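Local coordinates for B-agarase (Saccharophagus degradans, PDB 4BQ2), which hydrolyses agarose chains as a family 50 exo-beta-agarase, with a catalytic module that joins a carbohydrate-binding-like beta domain to a glycoside hydrolase domain, at residues A[661-666]-A[713-718]. Residues are numbered along the deposited sequence; the frame is centred on the assembly and turned at random.
Sequences GSYHPG and GENYNV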
ATOM      1  N   GLY A 661       6.877  18.341  -3.129  1.00 17.13           N
ATOM      2  CA  GLY A 661       6.024  18.880  -2.091  1.00 17.47           C
ATOM      3  C   GLY A 661       5.400  17.905  -1.124  1.00 17.32           C
ATOM      4  O   GLY A 661       4.786  18.319  -0.155  1.00 17.67           O
ATOM      5  N   SER A 662       5.574  16.595  -1.338  1.00 17.67           N
ATOM      6  CA  SER A 662       4.993  15.625  -0.410  1.00 16.99           C
ATOM      7  C   SER A 662       5.773  15.480   0.887  1.00 18.41           C
ATOM      8  O   SER A 662       6.975  15.518   0.895  1.00 18.16           O
ATOM      9  CB  SER A 662       4.870  14.234  -1.069  1.00 17.60           C
ATOM     10  OG  SER A 662       4.103  13.383  -0.239  1.00 19.67           O
ATOM     11  N   TYR A 663       5.071  15.221   1.977  1.00 18.50           N
ATOM     12  CA  TYR A 663       5.740  14.901   3.240  1.00 21.03           C
ATOM     13  C   TYR A 663       6.149  13.439   3.353  1.00 21.85           C
ATOM     14  O   TYR A 663       6.814  13.067   4.308  1.00 21.78           O
ATOM     15  CB  TYR A 663       4.803  15.191   4.400  1.00 22.93           C
ATOM     16  CG  TYR A 663       4.239  16.597   4.391  1.00 26.07           C
ATOM     17  CD1 TYR A 663       5.061  17.689   4.137  1.00 26.77           C
ATOM     18  CD2 TYR A 663       2.890  16.828   4.667  1.00 26.78           C
ATOM     19  CE1 TYR A 663       4.571  18.984   4.154  1.00 29.46           C
ATOM     20  CE2 TYR A 663       2.383  18.119   4.668  1.00 29.00           C
ATOM     21  CZ  TYR A 663       3.225  19.192   4.412  1.00 30.67           C
ATOM     22  OH  TYR A 663       2.715  20.491   4.408  1.00 35.20           O
ATOM     23  N   HIS A 664       5.717  12.615   2.407  1.00 19.78           N
ATOM     24  CA  HIS A 664       5.914  11.172   2.509  1.00 21.60           C
ATOM     25  C   HIS A 664       5.953  10.636   1.097  1.00 21.94           C
ATOM     26  O   HIS A 664       5.042  10.908   0.300  1.00 21.71           O
ATOM     27  CB  HIS A 664       4.736  10.545   3.263  1.00 21.50           C
ATOM     28  CG  HIS A 664       5.019   9.179   3.815  1.00 21.14           C
ATOM     29  ND1 HIS A 664       5.627   8.179   3.080  1.00 20.28           N
ATOM     30  CD2 HIS A 664       4.738   8.643   5.024  1.00 19.56           C
ATOM     31  CE1 HIS A 664       5.753   7.102   3.836  1.00 20.32           C
ATOM     32  NE2 HIS A 664       5.216   7.357   5.016  1.00 20.25           N
ATOM     33  N   PRO A 665       7.033   9.929   0.762  1.00 23.10           N
ATOM     34  CA  PRO A 665       7.168   9.387  -0.579  1.00 21.83           C
ATOM     35  C   PRO A 665       6.211   8.230  -0.856  1.00 22.69           C
ATOM     36  O   PRO A 665       5.802   8.059  -2.004  1.00 24.76           O
ATOM     37  CB  PRO A 665       8.616   8.937  -0.651  1.00 22.29           C
ATOM     38  CG  PRO A 665       9.147   8.958   0.732  1.00 22.63           C
ATOM     39  CD  PRO A 665       8.184   9.628   1.638  1.00 21.42           C
ATOM     40  N   GLY A 666       5.782   7.525   0.187  1.00 18.65           N
ATOM     41  CA  GLY A 666       5.045   6.270   0.035  1.00 18.10           C
ATOM     42  C   GLY A 666       5.843   5.080   0.584  1.00 17.46           C
ATOM     43  O   GLY A 666       6.760   5.259   1.370  1.00 15.45           O
ATOM     44  N   GLY A 713      -5.227   8.469   6.294  1.00 20.80           N
ATOM     45  CA  GLY A 713      -4.110   9.417   6.402  1.00 19.71           C
ATOM     46  C   GLY A 713      -2.906   9.161   5.505  1.00 20.95           C
ATOM     47  O   GLY A 713      -1.919   9.898   5.566  1.00 18.48           O
ATOM     48  N   GLU A 714      -2.939   8.115   4.677  1.00 19.24           N
ATOM     49  CA  GLU A 714      -1.859   7.980   3.687  1.00 20.37           C
ATOM     50  C   GLU A 714      -1.792   9.293   2.880  1.00 21.88           C
ATOM     51  O   GLU A 714      -2.831   9.786   2.380  1.00 20.65           O
ATOM     52  CB  GLU A 714      -2.085   6.788   2.737  1.00 20.62           C
ATOM     53  CG  GLU A 714      -1.909   5.410   3.391  1.00 19.02           C
ATOM     54  CD  GLU A 714      -2.061   4.266   2.403  1.00 20.72           C
ATOM     55  OE1 GLU A 714      -2.158   4.528   1.171  1.00 19.81           O
ATOM     56  OE2 GLU A 714      -2.057   3.090   2.852  1.00 19.83           O
ATOM     57  N   ASN A 715      -0.579   9.824   2.749  1.00 21.92           N
ATOM     58  CA  ASN A 715      -0.323  11.139   2.169  1.00 21.52           C
ATOM     59  C   ASN A 715       0.845  11.085   1.211  1.00 21.49           C
ATOM     60  O   ASN A 715       1.768  11.899   1.294  1.00 21.52           O
ATOM     61  CB  ASN A 715      -0.088  12.204   3.292  1.00 21.76           C
ATOM     62  CG  ASN A 715       1.125  11.899   4.187  1.00 22.97           C
ATOM     63  OD1 ASN A 715       1.620  10.763   4.245  1.00 22.47           O
ATOM     64  ND2 ASN A 715       1.625  12.933   4.874  1.00 20.66           N
ATOM     65  N   TYR A 716       0.818  10.111   0.297  1.00 19.57           N
ATOM     66  CA  TYR A 716       1.991   9.738  -0.480  1.00 17.96           C
ATOM     67  C   TYR A 716       2.117  10.319  -1.893  1.00 17.22           C
ATOM     68  O   TYR A 716       1.115  10.535  -2.577  1.00 18.41           O
ATOM     69  CB  TYR A 716       1.972   8.196  -0.661  1.00 18.81           C
ATOM     70  CG  TYR A 716       1.915   7.318   0.581  1.00 19.64           C
ATOM     71  CD1 TYR A 716       2.420   7.756   1.820  1.00 19.75           C
ATOM     72  CD2 TYR A 716       1.424   6.006   0.497  1.00 20.76           C
ATOM     73  CE1 TYR A 716       2.385   6.947   2.939  1.00 19.25           C
ATOM     74  CE2 TYR A 716       1.412   5.166   1.606  1.00 19.57           C
ATOM     75  CZ  TYR A 716       1.895   5.626   2.820  1.00 21.63           C
ATOM     76  OH  TYR A 716       1.888   4.788   3.929  1.00 20.57           O
ATOM     77  N   ASN A 717       3.356  10.439  -2.372  1.00 17.34           N
ATOM     78  CA  ASN A 717       3.634  10.771  -3.770  1.00 17.48           C
ATOM     79  C   ASN A 717       3.616   9.517  -4.607  1.00 17.35           C
ATOM     80  O   ASN A 717       4.651   9.046  -5.033  1.00 17.05           O
ATOM     81  CB  ASN A 717       4.982  11.504  -3.929  1.00 18.86           C
ATOM     82  CG  ASN A 717       5.368  11.727  -5.399  1.00 18.91           C
ATOM     83  OD1 ASN A 717       4.493  11.943  -6.295  1.00 21.69           O
ATOM     84  ND2 ASN A 717       6.642  11.626  -5.674  1.00 15.19           N
ATOM     85  N   VAL A 718       2.425   8.991  -4.864  1.00 16.36           N
ATOM     86  CA  VAL A 718       2.312   7.722  -5.544  1.00 16.34           C
ATOM     87  C   VAL A 718       1.531   7.864  -6.847  1.00 16.72           C
ATOM     88  O   VAL A 718       1.189   6.860  -7.470  1.00 15.26           O
ATOM     89  CB  VAL A 718       1.742   6.635  -4.610  1.00 15.43           C
ATOM     90  CG1 VAL A 718       2.737   6.380  -3.490  1.00 16.74           C
ATOM     91  CG2 VAL A 718       0.384   7.022  -4.043  1.00 17.35           C
TER
HETATM   92  O   HOH W   1       2.299  14.545   2.103  1.00 23.47           O
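Ser662 sets its CB 4.0 Å from Asn717 CB, where two loops meet that follow the adjacent parallel strands 648-652 and 693-699 of the (beta/alpha)8 barrel. With OG anti to the backbone N (chi1 -170°), the serine hydroxyl reaches forward along its own loop to donate to His664 O at 2.7 Å, from above the carbonyl plane. Tyr663 joins the loops through water: its N donates to water 1, which in turn donates to Asn715 O, while Asn715 ND2 lies at the edge of the tyrosine ring and bonds Ser140 O. The carbonyl of His664 also accepts Asn717 N at 3.2 Å, this time in the carbonyl plane, so two donors grip one oxygen. Its imidazole receives the edge of Tyr716 in an edge-to-face pair, with CE1 of Tyr716 over the centre of the imidazole, 3.3 Å above its plane, and the planes at 51°. Asn715 OD1, 3.3 Å from His664 CB, is buried without a polar partner. The side chains of His664 and Pro665 also touch Val153 of strand 150-155. Finally Gly666 donates its N to His664 ND1, steadying the imidazole, and lays its CA over the Tyr716 face, 3.6 Å from the ring centroid.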